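Local coordinates for protein NUDIX hydrolase (Jonesia denitrificans, PDB 4KTB) that is of uncertain function but, as a Nudix-clan protein, possibly hydrolyses diadenosine tetraphosphate or a related nucleotide, at residues G59-A64 and A73-R78; V40-V45 and G77-H82; P111-E116 and D177-Q182; P103-S108 and Y138-R143. All blocks are in the same frame, centred on the assembly; numbering follows the deposited sequence.

Contact 1: residues G59-A64 and A73-R78; sequences GLLLRA and ALVSGR. With NA (sodium ion), chain E.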
loop_
_atom_site.group_PDB
_atom_site.type_symbol
_atom_site.label_atom_id
_atom_site.label_comp_id
_atom_site.label_asym_id
_atom_site.label_seq_id
_atom_site.Cartn_x
_atom_site.Cartn_y
_atom_site.Cartn_z
ATOM N N GLY A 59 13.273 9.679 14.149
ATOM C CA GLY A 59 14.495 10.460 14.202
ATOM C C GLY A 59 14.435 11.727 13.369
ATOM O O GLY A 59 14.387 11.653 12.144
ATOM N N LEU A 60 14.453 12.883 14.026
ATOM C CA LEU A 60 14.497 14.172 13.331
ATOM C C LEU A 60 15.887 14.781 13.418
ATOM O O LEU A 60 16.483 14.839 14.491
ATOM C CB LEU A 60 13.487 15.162 13.930
ATOM C CG LEU A 60 12.016 14.757 13.929
ATOM C CD1 LEU A 60 11.146 15.907 14.382
ATOM C CD2 LEU A 60 11.619 14.309 12.537
ATOM N N LEU A 61 16.396 15.236 12.279
ATOM C CA LEU A 61 17.684 15.909 12.228
ATOM C C LEU A 61 17.453 17.362 12.561
ATOM O O LEU A 61 16.428 17.923 12.197
ATOM C CB LEU A 61 18.263 15.794 10.823
ATOM C CG LEU A 61 18.505 14.361 10.358
ATOM C CD1 LEU A 61 18.788 14.314 8.878
ATOM C CD2 LEU A 61 19.675 13.801 11.125
ATOM N N LEU A 62 18.391 17.982 13.258
ATOM C CA LEU A 62 18.318 19.420 13.459
ATOM C C LEU A 62 19.364 20.107 12.584
ATOM O O LEU A 62 20.507 19.650 12.499
ATOM C CB LEU A 62 18.565 19.770 14.923
ATOM C CG LEU A 62 18.560 21.266 15.247
ATOM C CD1 LEU A 62 17.151 21.754 15.590
ATOM C CD2 LEU A 62 19.542 21.577 16.371
ATOM N N ARG A 63 18.979 21.195 11.925
ATOM C CA ARG A 63 19.939 21.971 11.148
ATOM C C ARG A 63 19.509 23.410 10.919
ATOM O O ARG A 63 18.451 23.834 11.376
ATOM C CB ARG A 63 20.285 21.286 9.812
ATOM C CG ARG A 63 19.164 21.127 8.790
ATOM C CD ARG A 63 19.776 20.652 7.463
ATOM N NE ARG A 63 18.822 20.023 6.551
ATOM C CZ ARG A 63 18.966 18.811 6.017
ATOM N NH1 ARG A 63 20.030 18.074 6.293
ATOM N NH2 ARG A 63 18.043 18.334 5.200
ATOM N N ALA A 64 20.355 24.162 10.230
ATOM C CA ALA A 64 20.038 25.537 9.899
ATOM C C ALA A 64 19.246 25.579 8.601
ATOM O O ALA A 64 19.420 24.729 7.706
ATOM C CB ALA A 64 21.302 26.357 9.763
ATOM N N ALA A 73 14.376 18.100 10.086
ATOM C CA ALA A 73 14.252 17.495 8.759
ATOM C C ALA A 73 14.214 15.975 8.753
ATOM O O ALA A 73 14.911 15.319 9.524
ATOM C CB ALA A 73 15.379 17.975 7.845
ATOM N N LEU A 74 13.409 15.432 7.845
ATOM C CA LEU A 74 13.440 14.018 7.520
ATOM C C LEU A 74 14.703 13.713 6.718
ATOM O O LEU A 74 15.520 14.593 6.451
ATOM C CB LEU A 74 12.206 13.663 6.698
ATOM C CG LEU A 74 10.896 13.988 7.415
ATOM C CD1 LEU A 74 9.695 13.768 6.507
ATOM C CD2 LEU A 74 10.769 13.114 8.619
ATOM N N VAL A 75 14.874 12.463 6.326
ATOM C CA VAL A 75 15.986 12.136 5.454
ATOM C C VAL A 75 15.476 12.199 4.015
ATOM O O VAL A 75 14.565 11.466 3.638
ATOM C CB VAL A 75 16.577 10.775 5.819
ATOM C CG1 VAL A 75 17.505 10.250 4.711
ATOM C CG2 VAL A 75 17.301 10.878 7.170
ATOM N N SER A 76 16.051 13.102 3.224
ATOM C CA SER A 76 15.427 13.504 1.970
ATOM C C SER A 76 16.437 13.911 0.906
ATOM O O SER A 76 17.429 14.576 1.195
ATOM C CB SER A 76 14.466 14.665 2.229
ATOM O OG SER A 76 13.950 15.186 1.019
ATOM N N GLY A 77 16.175 13.522 -0.333
ATOM C CA GLY A 77 17.074 13.892 -1.400
ATOM C C GLY A 77 16.759 13.280 -2.745
ATOM O O GLY A 77 15.899 12.409 -2.882
ATOM N N ARG A 78 17.504 13.743 -3.735
ATOM C CA ARG A 78 17.273 13.436 -5.127
ATOM C C ARG A 78 17.684 12.004 -5.430
ATOM O O ARG A 78 18.563 11.455 -4.772
ATOM C CB ARG A 78 18.103 14.409 -5.961
ATOM C CG ARG A 78 17.770 14.453 -7.433
ATOM C CD ARG A 78 18.561 15.569 -8.113
ATOM N NE ARG A 78 19.997 15.288 -8.174
ATOM C CZ ARG A 78 20.586 14.613 -9.160
ATOM N NH1 ARG A 78 19.863 14.142 -10.170
ATOM N NH2 ARG A 78 21.896 14.404 -9.135
HETATM NA NA NA E . 19.187 15.676 2.141
HETATM O O HOH W 1 15.205 12.635 9.652
HETATM O O HOH W 2 17.969 15.400 4.151
HETATM O O HOH W 3 20.878 16.301 4.350
HETATM O O HOH W 4 20.258 13.628 2.055
HETATM O O HOH W 5 17.916 17.514 2.562
HETATM O O HOH W 6 20.231 16.427 0.115
#

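Contact 2: residues V40-V45 and G77-H82; sequences VYVDAV and GRVMYH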
loop_
_atom_site.group_PDB
_atom_site.type_symbol
_atom_site.label_atom_id
_atom_site.label_comp_id
_atom_site.label_asym_id
_atom_site.label_seq_id
_atom_site.Cartn_x
_atom_site.Cartn_y
_atom_site.Cartn_z
ATOM N N VAL A 40 12.999 13.593 -9.332
ATOM C CA VAL A 40 12.695 12.411 -8.526
ATOM C C VAL A 40 13.463 12.460 -7.208
ATOM O O VAL A 40 14.694 12.526 -7.186
ATOM C CB VAL A 40 13.032 11.108 -9.250
ATOM C CG1 VAL A 40 12.632 9.929 -8.394
ATOM C CG2 VAL A 40 12.302 11.051 -10.577
ATOM N N TYR A 41 12.712 12.425 -6.117
ATOM C CA TYR A 41 13.247 12.524 -4.776
ATOM C C TYR A 41 12.842 11.316 -3.958
ATOM O O TYR A 41 11.945 10.589 -4.341
ATOM C CB TYR A 41 12.687 13.781 -4.100
ATOM C CG TYR A 41 13.636 14.930 -4.199
ATOM C CD1 TYR A 41 14.086 15.366 -5.426
ATOM C CD2 TYR A 41 14.121 15.546 -3.063
ATOM C CE1 TYR A 41 14.976 16.415 -5.520
ATOM C CE2 TYR A 41 15.010 16.595 -3.143
ATOM C CZ TYR A 41 15.430 17.024 -4.374
ATOM O OH TYR A 41 16.316 18.067 -4.461
ATOM N N VAL A 42 13.513 11.118 -2.828
ATOM C CA VAL A 42 13.025 10.216 -1.786
ATOM C C VAL A 42 12.964 10.939 -0.446
ATOM O O VAL A 42 13.743 11.858 -0.188
ATOM C CB VAL A 42 13.905 8.935 -1.610
ATOM C CG1 VAL A 42 13.741 7.963 -2.782
ATOM C CG2 VAL A 42 15.371 9.309 -1.395
ATOM N N ASP A 43 12.022 10.512 0.388
ATOM C CA ASP A 43 12.010 10.882 1.789
ATOM C C ASP A 43 12.026 9.598 2.584
ATOM O O ASP A 43 11.320 8.638 2.247
ATOM C CB ASP A 43 10.755 11.683 2.150
ATOM C CG ASP A 43 10.815 13.124 1.679
ATOM O OD1 ASP A 43 11.420 13.948 2.380
ATOM O OD2 ASP A 43 10.242 13.437 0.617
ATOM N N ALA A 44 12.858 9.571 3.616
ATOM C CA ALA A 44 12.897 8.441 4.523
ATOM C C ALA A 44 12.574 8.961 5.904
ATOM O O ALA A 44 13.225 9.884 6.375
ATOM C CB ALA A 44 14.259 7.808 4.511
ATOM N N VAL A 45 11.572 8.369 6.545
ATOM C CA VAL A 45 11.277 8.666 7.942
ATOM C C VAL A 45 12.013 7.645 8.811
ATOM O O VAL A 45 11.700 6.448 8.782
ATOM C CB VAL A 45 9.769 8.667 8.236
ATOM C CG1 VAL A 45 9.525 8.627 9.717
ATOM C CG2 VAL A 45 9.116 9.901 7.680
ATOM N N GLY A 77 16.175 13.522 -0.333
ATOM C CA GLY A 77 17.074 13.892 -1.400
ATOM C C GLY A 77 16.759 13.280 -2.745
ATOM O O GLY A 77 15.899 12.409 -2.882
ATOM N N ARG A 78 17.504 13.743 -3.735
ATOM C CA ARG A 78 17.273 13.436 -5.127
ATOM C C ARG A 78 17.684 12.004 -5.430
ATOM O O ARG A 78 18.563 11.455 -4.772
ATOM C CB ARG A 78 18.103 14.409 -5.961
ATOM C CG ARG A 78 17.770 14.453 -7.433
ATOM C CD ARG A 78 18.561 15.569 -8.113
ATOM N NE ARG A 78 19.997 15.288 -8.174
ATOM C CZ ARG A 78 20.586 14.613 -9.160
ATOM N NH1 ARG A 78 19.863 14.142 -10.170
ATOM N NH2 ARG A 78 21.896 14.404 -9.135
ATOM N N VAL A 79 17.039 11.378 -6.405
ATOM C CA VAL A 79 17.522 10.087 -6.884
ATOM C C VAL A 79 18.420 10.361 -8.074
ATOM O O VAL A 79 18.007 11.041 -9.003
ATOM C CB VAL A 79 16.386 9.173 -7.328
ATOM C CG1 VAL A 79 16.963 7.902 -7.966
ATOM C CG2 VAL A 79 15.523 8.799 -6.144
HETATM N N MSE A 80 19.643 9.848 -8.054
HETATM C CA MSE A 80 20.573 10.136 -9.134
HETATM C C MSE A 80 20.252 9.368 -10.411
HETATM O O MSE A 80 19.607 8.323 -10.387
HETATM C CB MSE A 80 22.010 9.822 -8.721
HETATM C CG MSE A 80 22.431 10.448 -7.410
HETATM SE SE MSE A 80 24.350 10.373 -7.208
HETATM C CE MSE A 80 24.609 8.557 -7.898
ATOM N N TYR A 81 20.723 9.905 -11.527
ATOM C CA TYR A 81 20.528 9.280 -12.815
ATOM C C TYR A 81 21.153 7.902 -12.741
ATOM O O TYR A 81 22.241 7.742 -12.193
ATOM C CB TYR A 81 21.193 10.117 -13.901
ATOM C CG TYR A 81 21.272 9.418 -15.231
ATOM C CD1 TYR A 81 20.171 9.351 -16.062
ATOM C CD2 TYR A 81 22.448 8.824 -15.655
ATOM C CE1 TYR A 81 20.236 8.710 -17.282
ATOM C CE2 TYR A 81 22.526 8.181 -16.873
ATOM C CZ TYR A 81 21.416 8.127 -17.679
ATOM O OH TYR A 81 21.479 7.495 -18.891
ATOM N N HIS A 82 20.437 6.908 -13.256
ATOM C CA HIS A 82 20.875 5.516 -13.221
ATOM C C HIS A 82 21.123 4.993 -11.804
ATOM O O HIS A 82 21.877 4.046 -11.621
ATOM C CB HIS A 82 22.123 5.340 -14.080
ATOM C CG HIS A 82 22.097 4.122 -14.944
ATOM N ND1 HIS A 82 22.244 2.849 -14.435
ATOM C CD2 HIS A 82 21.955 3.978 -16.279
ATOM C CE1 HIS A 82 22.191 1.977 -15.423
ATOM N NE2 HIS A 82 22.013 2.630 -16.556
#

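Contact 3: residues P111-E116 and D177-Q182; sequences PFTVAE and DMLLKQ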
loop_
_atom_site.group_PDB
_atom_site.type_symbol
_atom_site.label_atom_id
_atom_site.label_comp_id
_atom_site.label_asym_id
_atom_site.label_seq_id
_atom_site.Cartn_x
_atom_site.Cartn_y
_atom_site.Cartn_z
ATOM N N PRO A 111 5.874 3.166 -1.916
ATOM C CA PRO A 111 6.047 4.070 -0.778
ATOM C C PRO A 111 4.767 4.154 0.009
ATOM O O PRO A 111 3.731 3.701 -0.457
ATOM C CB PRO A 111 6.332 5.415 -1.441
ATOM C CG PRO A 111 5.560 5.350 -2.722
ATOM C CD PRO A 111 5.646 3.896 -3.175
ATOM N N PHE A 112 4.826 4.733 1.193
ATOM C CA PHE A 112 3.596 4.906 1.918
ATOM C C PHE A 112 2.825 6.085 1.337
ATOM O O PHE A 112 1.619 6.204 1.536
ATOM C CB PHE A 112 3.851 5.038 3.417
ATOM C CG PHE A 112 4.280 6.404 3.852
ATOM C CD1 PHE A 112 3.341 7.385 4.147
ATOM C CD2 PHE A 112 5.618 6.696 4.014
ATOM C CE1 PHE A 112 3.737 8.636 4.562
ATOM C CE2 PHE A 112 6.020 7.946 4.433
ATOM C CZ PHE A 112 5.079 8.917 4.707
ATOM N N THR A 113 3.513 6.953 0.610
ATOM C CA THR A 113 2.839 8.048 -0.084
ATOM C C THR A 113 3.777 8.639 -1.090
ATOM O O THR A 113 4.931 8.249 -1.175
ATOM C CB THR A 113 2.391 9.208 0.849
ATOM O OG1 THR A 113 1.484 10.054 0.145
ATOM C CG2 THR A 113 3.569 10.067 1.238
ATOM N N VAL A 114 3.253 9.577 -1.860
ATOM C CA VAL A 114 4.065 10.389 -2.726
ATOM C C VAL A 114 3.832 11.840 -2.343
ATOM O O VAL A 114 2.704 12.308 -2.319
ATOM C CB VAL A 114 3.724 10.170 -4.184
ATOM C CG1 VAL A 114 4.549 11.099 -5.047
ATOM C CG2 VAL A 114 3.968 8.711 -4.581
ATOM N N ALA A 115 4.914 12.535 -2.017
ATOM C CA ALA A 115 4.847 13.929 -1.585
ATOM C C ALA A 115 5.322 14.811 -2.733
ATOM O O ALA A 115 6.482 14.715 -3.167
ATOM C CB ALA A 115 5.717 14.155 -0.374
ATOM N N GLU A 116 4.437 15.674 -3.210
ATOM C CA GLU A 116 4.729 16.468 -4.372
ATOM C C GLU A 116 5.009 17.894 -3.947
ATOM O O GLU A 116 4.097 18.691 -3.755
ATOM C CB GLU A 116 3.559 16.358 -5.338
ATOM C CG GLU A 116 3.200 14.904 -5.588
ATOM C CD GLU A 116 1.974 14.695 -6.467
ATOM O OE1 GLU A 116 1.243 13.714 -6.222
ATOM O OE2 GLU A 116 1.746 15.480 -7.413
ATOM N N ASP A 177 6.143 18.530 8.004
ATOM C CA ASP A 177 5.430 18.211 9.230
ATOM C C ASP A 177 4.238 17.341 8.876
ATOM O O ASP A 177 3.932 16.382 9.575
ATOM C CB ASP A 177 4.993 19.466 9.980
ATOM C CG ASP A 177 4.295 20.455 9.094
ATOM O OD1 ASP A 177 4.686 20.582 7.915
ATOM O OD2 ASP A 177 3.353 21.119 9.572
HETATM N N MSE A 178 3.579 17.659 7.772
HETATM C CA MSE A 178 2.444 16.863 7.331
HETATM C C MSE A 178 2.874 15.483 6.846
HETATM O O MSE A 178 2.219 14.478 7.130
HETATM C CB MSE A 178 1.700 17.577 6.214
HETATM C CG MSE A 178 0.575 16.754 5.627
HETATM SE SE MSE A 178 -0.702 16.102 6.962
HETATM C CE MSE A 178 -1.147 17.771 7.899
ATOM N N LEU A 179 3.973 15.441 6.101
ATOM C CA LEU A 179 4.494 14.168 5.614
ATOM C C LEU A 179 4.826 13.272 6.806
ATOM O O LEU A 179 4.602 12.057 6.772
ATOM C CB LEU A 179 5.725 14.387 4.737
ATOM C CG LEU A 179 6.352 13.128 4.144
ATOM C CD1 LEU A 179 5.330 12.335 3.375
ATOM C CD2 LEU A 179 7.511 13.512 3.239
ATOM N N LEU A 180 5.325 13.882 7.875
ATOM C CA LEU A 180 5.607 13.140 9.091
ATOM C C LEU A 180 4.319 12.544 9.682
ATOM O O LEU A 180 4.296 11.392 10.124
ATOM C CB LEU A 180 6.314 14.044 10.097
ATOM C CG LEU A 180 6.382 13.535 11.530
ATOM C CD1 LEU A 180 7.151 12.224 11.600
ATOM C CD2 LEU A 180 7.014 14.601 12.415
ATOM N N LYS A 181 3.246 13.326 9.666
ATOM C CA LYS A 181 1.961 12.861 10.176
ATOM C C LYS A 181 1.383 11.753 9.316
ATOM O O LYS A 181 0.801 10.792 9.821
ATOM C CB LYS A 181 0.968 14.012 10.236
ATOM C CG LYS A 181 1.295 15.055 11.271
ATOM C CD LYS A 181 0.102 15.961 11.457
ATOM C CE LYS A 181 0.498 17.415 11.292
ATOM N NZ LYS A 181 -0.667 18.347 11.388
ATOM N N GLN A 182 1.518 11.906 8.011
ATOM C CA GLN A 182 1.138 10.835 7.105
ATOM C C GLN A 182 1.928 9.572 7.415
ATOM O O GLN A 182 1.396 8.480 7.345
ATOM C CB GLN A 182 1.375 11.254 5.652
ATOM C CG GLN A 182 0.468 12.358 5.174
ATOM C CD GLN A 182 0.835 12.844 3.792
ATOM O OE1 GLN A 182 1.459 13.895 3.637
ATOM N NE2 GLN A 182 0.456 12.073 2.772
HETATM O O HOH W 7 0.946 12.652 0.159
#

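Contact 4: residues P103-S108 and Y138-R143; sequences PSIPAS and YIVPVR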
loop_
_atom_site.group_PDB
_atom_site.type_symbol
_atom_site.label_atom_id
_atom_site.label_comp_id
_atom_site.label_asym_id
_atom_site.label_seq_id
_atom_site.Cartn_x
_atom_site.Cartn_y
_atom_site.Cartn_z
ATOM N N PRO A 103 19.897 0.728 8.335
ATOM C CA PRO A 103 18.486 0.866 7.980
ATOM C C PRO A 103 17.909 -0.467 7.498
ATOM O O PRO A 103 18.647 -1.296 6.946
ATOM C CB PRO A 103 18.532 1.846 6.809
ATOM C CG PRO A 103 19.921 1.673 6.218
ATOM C CD PRO A 103 20.781 1.474 7.420
ATOM N N SER A 104 16.612 -0.670 7.710
ATOM C CA SER A 104 15.901 -1.748 7.037
ATOM C C SER A 104 15.164 -1.193 5.823
ATOM O O SER A 104 14.035 -0.716 5.936
ATOM C CB SER A 104 14.919 -2.424 7.981
ATOM O OG SER A 104 15.608 -3.103 9.007
ATOM N N ILE A 105 15.819 -1.231 4.669
ATOM C CA ILE A 105 15.183 -0.797 3.431
ATOM C C ILE A 105 14.043 -1.756 3.106
ATOM O O ILE A 105 14.229 -2.963 3.128
ATOM C CB ILE A 105 16.186 -0.762 2.271
ATOM C CG1 ILE A 105 17.459 -0.024 2.693
ATOM C CG2 ILE A 105 15.576 -0.092 1.035
ATOM C CD1 ILE A 105 17.261 1.474 2.989
ATOM N N PRO A 106 12.851 -1.216 2.812
ATOM C CA PRO A 106 11.723 -2.117 2.583
ATOM C C PRO A 106 11.981 -2.957 1.355
ATOM O O PRO A 106 12.571 -2.480 0.385
ATOM C CB PRO A 106 10.547 -1.167 2.312
ATOM C CG PRO A 106 11.008 0.186 2.694
ATOM C CD PRO A 106 12.494 0.187 2.557
ATOM N N ALA A 107 11.555 -4.208 1.409
ATOM C CA ALA A 107 11.651 -5.099 0.271
ATOM C C ALA A 107 10.838 -4.512 -0.872
ATOM O O ALA A 107 11.219 -4.615 -2.042
ATOM C CB ALA A 107 11.139 -6.450 0.649
ATOM N N SER A 108 9.723 -3.875 -0.516
ATOM C CA SER A 108 8.792 -3.297 -1.485
ATOM C C SER A 108 9.083 -1.857 -1.900
ATOM O O SER A 108 9.264 -0.987 -1.046
ATOM C CB SER A 108 7.383 -3.309 -0.917
ATOM O OG SER A 108 6.484 -2.722 -1.843
ATOM N N TYR A 138 9.245 6.851 2.397
ATOM C CA TYR A 138 9.234 5.588 3.102
ATOM C C TYR A 138 9.526 5.783 4.576
ATOM O O TYR A 138 10.238 6.700 4.967
ATOM C CB TYR A 138 10.259 4.624 2.500
ATOM C CG TYR A 138 10.109 4.363 1.017
ATOM C CD1 TYR A 138 10.644 5.242 0.095
ATOM C CD2 TYR A 138 9.459 3.230 0.543
ATOM C CE1 TYR A 138 10.534 5.016 -1.255
ATOM C CE2 TYR A 138 9.340 2.991 -0.824
ATOM C CZ TYR A 138 9.887 3.902 -1.712
ATOM O OH TYR A 138 9.799 3.722 -3.062
ATOM N N ILE A 139 8.955 4.912 5.394
ATOM C CA ILE A 139 9.366 4.787 6.779
ATOM C C ILE A 139 10.527 3.801 6.829
ATOM O O ILE A 139 10.396 2.648 6.391
ATOM C CB ILE A 139 8.239 4.219 7.629
ATOM C CG1 ILE A 139 7.114 5.240 7.774
ATOM C CG2 ILE A 139 8.737 3.826 9.002
ATOM C CD1 ILE A 139 5.865 4.645 8.371
ATOM N N VAL A 140 11.657 4.236 7.377
ATOM C CA VAL A 140 12.833 3.382 7.425
ATOM C C VAL A 140 13.291 3.114 8.861
ATOM O O VAL A 140 13.770 4.016 9.554
ATOM C CB VAL A 140 13.995 3.945 6.601
ATOM C CG1 VAL A 140 15.128 2.922 6.556
ATOM C CG2 VAL A 140 13.546 4.303 5.183
ATOM N N PRO A 141 13.106 1.868 9.325
ATOM C CA PRO A 141 13.643 1.602 10.652
ATOM C C PRO A 141 15.150 1.531 10.509
ATOM O O PRO A 141 15.640 1.078 9.466
ATOM C CB PRO A 141 13.058 0.225 11.007
ATOM C CG PRO A 141 11.856 0.066 10.087
ATOM C CD PRO A 141 12.301 0.745 8.817
ATOM N N VAL A 142 15.863 2.033 11.509
ATOM C CA VAL A 142 17.311 1.911 11.536
ATOM C C VAL A 142 17.659 1.016 12.687
ATOM O O VAL A 142 17.140 1.188 13.793
ATOM C CB VAL A 142 18.017 3.259 11.703
ATOM C CG1 VAL A 142 18.083 3.967 10.373
ATOM C CG2 VAL A 142 17.291 4.105 12.726
ATOM N N ARG A 143 18.529 0.052 12.415
ATOM C CA ARG A 143 18.808 -1.001 13.371
ATOM C C ARG A 143 20.115 -0.753 14.131
ATOM O O ARG A 143 20.375 -1.402 15.146
ATOM C CB ARG A 143 18.840 -2.365 12.665
ATOM C CG ARG A 143 17.674 -2.625 11.707
ATOM C CD ARG A 143 16.388 -2.971 12.437
ATOM N NE ARG A 143 15.222 -2.929 11.550
ATOM C CZ ARG A 143 14.049 -3.496 11.816
ATOM N NH1 ARG A 143 13.050 -3.401 10.948
ATOM N NH2 ARG A 143 13.883 -4.158 12.948
#

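Contact 1: residues G59-A64 and A73-R78
A73 O takes two donors at once: L61 N, in the carbonyl plane at 3.1 Å with an N-H...O angle of 167°, and a water that also donates to G59 O. The return bond runs from A73 N to L61 O, 2.9 Å, and completes one hydrogen-bonded antiparallel pair. Beyond it the chain turns away through L74, and strand 75-78 pairs with strand 39-49. As the strands part, L60 CD2 lies 4.2 Å from L74 CD2, the side chains side by side and pointing the same way. L61 CD1 touches V75 CG2, and both residues also pack on helix 85-97, which probably corresponds to the Nudix helix of this fold. R63 CG lies between backbone N and carbonyl carbon (chi1 64°) and the chain runs extended to NE, leaving the guanidinium beside A73. A73 CB covers one guanidinium face, 3.8 Å from R63 NH2. At the rim, R63 NH2 donates in plane to a water 3.1 Å away that also accepts from S76 N. That water, and a second one 2.8 Å from R63 NH1, coordinate the sodium ion, so the arginine stands in its second shell. The protein's direct ligand is S76 O, 2.3 Å from the metal.

Contact 2: residues V40-V45 and G77-H82
The ring of Y41 lies over the peptide joining G77 and R78. G77 C sits 3.5 Å above the ring plane toward the rim, and R78 N lies 3.7 Å above it, over the centre. The aliphatic start of R78 continues the overlap, its CB 3.7 Å from Y41 CE1, while the bend at chi3 (69°) turns the chain and the guanidinium plane stands 63° from the ring. An alanine in place of Y41 would probably leave the G77-R78 peptide and CB and CG of R78 without their apolar cover, opening a gap. In the backbone, Y41 and R78 form a non-hydrogen-bonded antiparallel pair. The bonds fall next to it: V42 N to G77 O, 2.7 Å, answered by G77 N to V42 O, and V79 N to V40 O, 2.7 Å. In the Nudix-like mixed sheet, strand 75-78 pairs here with strand 39-49, after which the chain heads for helix 85-97. V79 CG2 touches V40 CG1 at 3.8 Å and V42 CG1 at 3.9 Å, the V42 side chain crossing it at about a right angle. V42 meets V85, L89 and H92 of that helix, whereas V40 packs on V40 of a second subunit.

Contact 3: residues P111-E116 and D177-Q182
L179 CD1 carries the tight half of this contact, touching T113 CG2 at 3.6 Å and F112 CZ at 3.7 Å. Its sister methyl CD2 rests on A115 CB, 4.1 Å away. CG stands anti to the backbone N (chi1 -179°), and from there both methyls touch the strand. F112 closes this apolar side by placing its ring beside the helix backbone: CE1 is 3.5 Å from Q182 C, and Q182 CB lies in the ring plane at its edge. F126, from strand 126-127, adds cover to A115, L179 and Q182. The other half is held through water. One water accepts from Q182 NE2 at 2.7 Å, donates to V114 O at 3.1 Å, and hydrogen-bonds T113 OG1 at 2.7 Å, tying the glutamine amide to the strand. Q182 NE2 has a second, weak partner in A185 O of a third subunit, so this water-mediated side borders that subunit. Strand 113-116 and helix 177-182 run antiparallel, 173° between their directions, with axes 10.2 Å apart. A C-terminal helix laid on the sheet face opposite to helix 85-97 is the layering of the alpha/beta/alpha sandwich of Nudix proteins.

Contact 4: residues P103-S108 and Y138-R143
The backbones of P103 and V142 meet in a single bridge, fixed by S104 N donating to P141 O at 2.7 Å with an N-H...O angle of 167°. P103 CA adds a CA-H...O contact to the same P141 O. Next to it, P103 CB presses on V140 CG1, 3.6 Å away, and also touches V142 CG1. The R143 chain bends at chi2 (-76°), which sets CD beside S104 OG; that hydroxyl lies at the edge of the guanidinium, near its plane. R143 NE donates to S104 OG at 2.6 Å, but weakly, the angle at the hydrogen being only 129°. An alanine in place of R143 would leave S104 OG without this donor and would probably let the hydroxyl turn. Segment 103-108 belongs to the connection between helix 85-97 and strand 113-118 of the Nudix-like sandwich, laid over the end of strand 133-141. Farther along, P106 CG meets Y138 CD2 at 4.0 Å, the two side chains crossing at a slant, and the phenol hydroxyl is bound to P109 O. I105 turns to L89 and V90 on the helix, while R143 of a fourth subunit comes close to R143, like charge to like.

How the contacts relate
Contacts 1 and 2 share G77 and R78, their centres 13 Å apart; strand 75-78 runs through both, and a probable hydrogen bond from A44 N to V75 O, 2.6 Å, also links them. Contact 4 joins contact 2 through strands 39-49 and 133-141, where V45 O meets V140 N. Contact 3 lies on the face that carries D43 and L74: L179 CD2 reaches D43 CG at 3.7 Å and L74 CD1 at 3.9 Å, touching contacts 2 and 1 together. P111 and F112 pack on Y138, tying contact 3 to contact 4. The sodium belongs to contact 1; the side chains of L179 and V140 are about 12 and 13 Å from it.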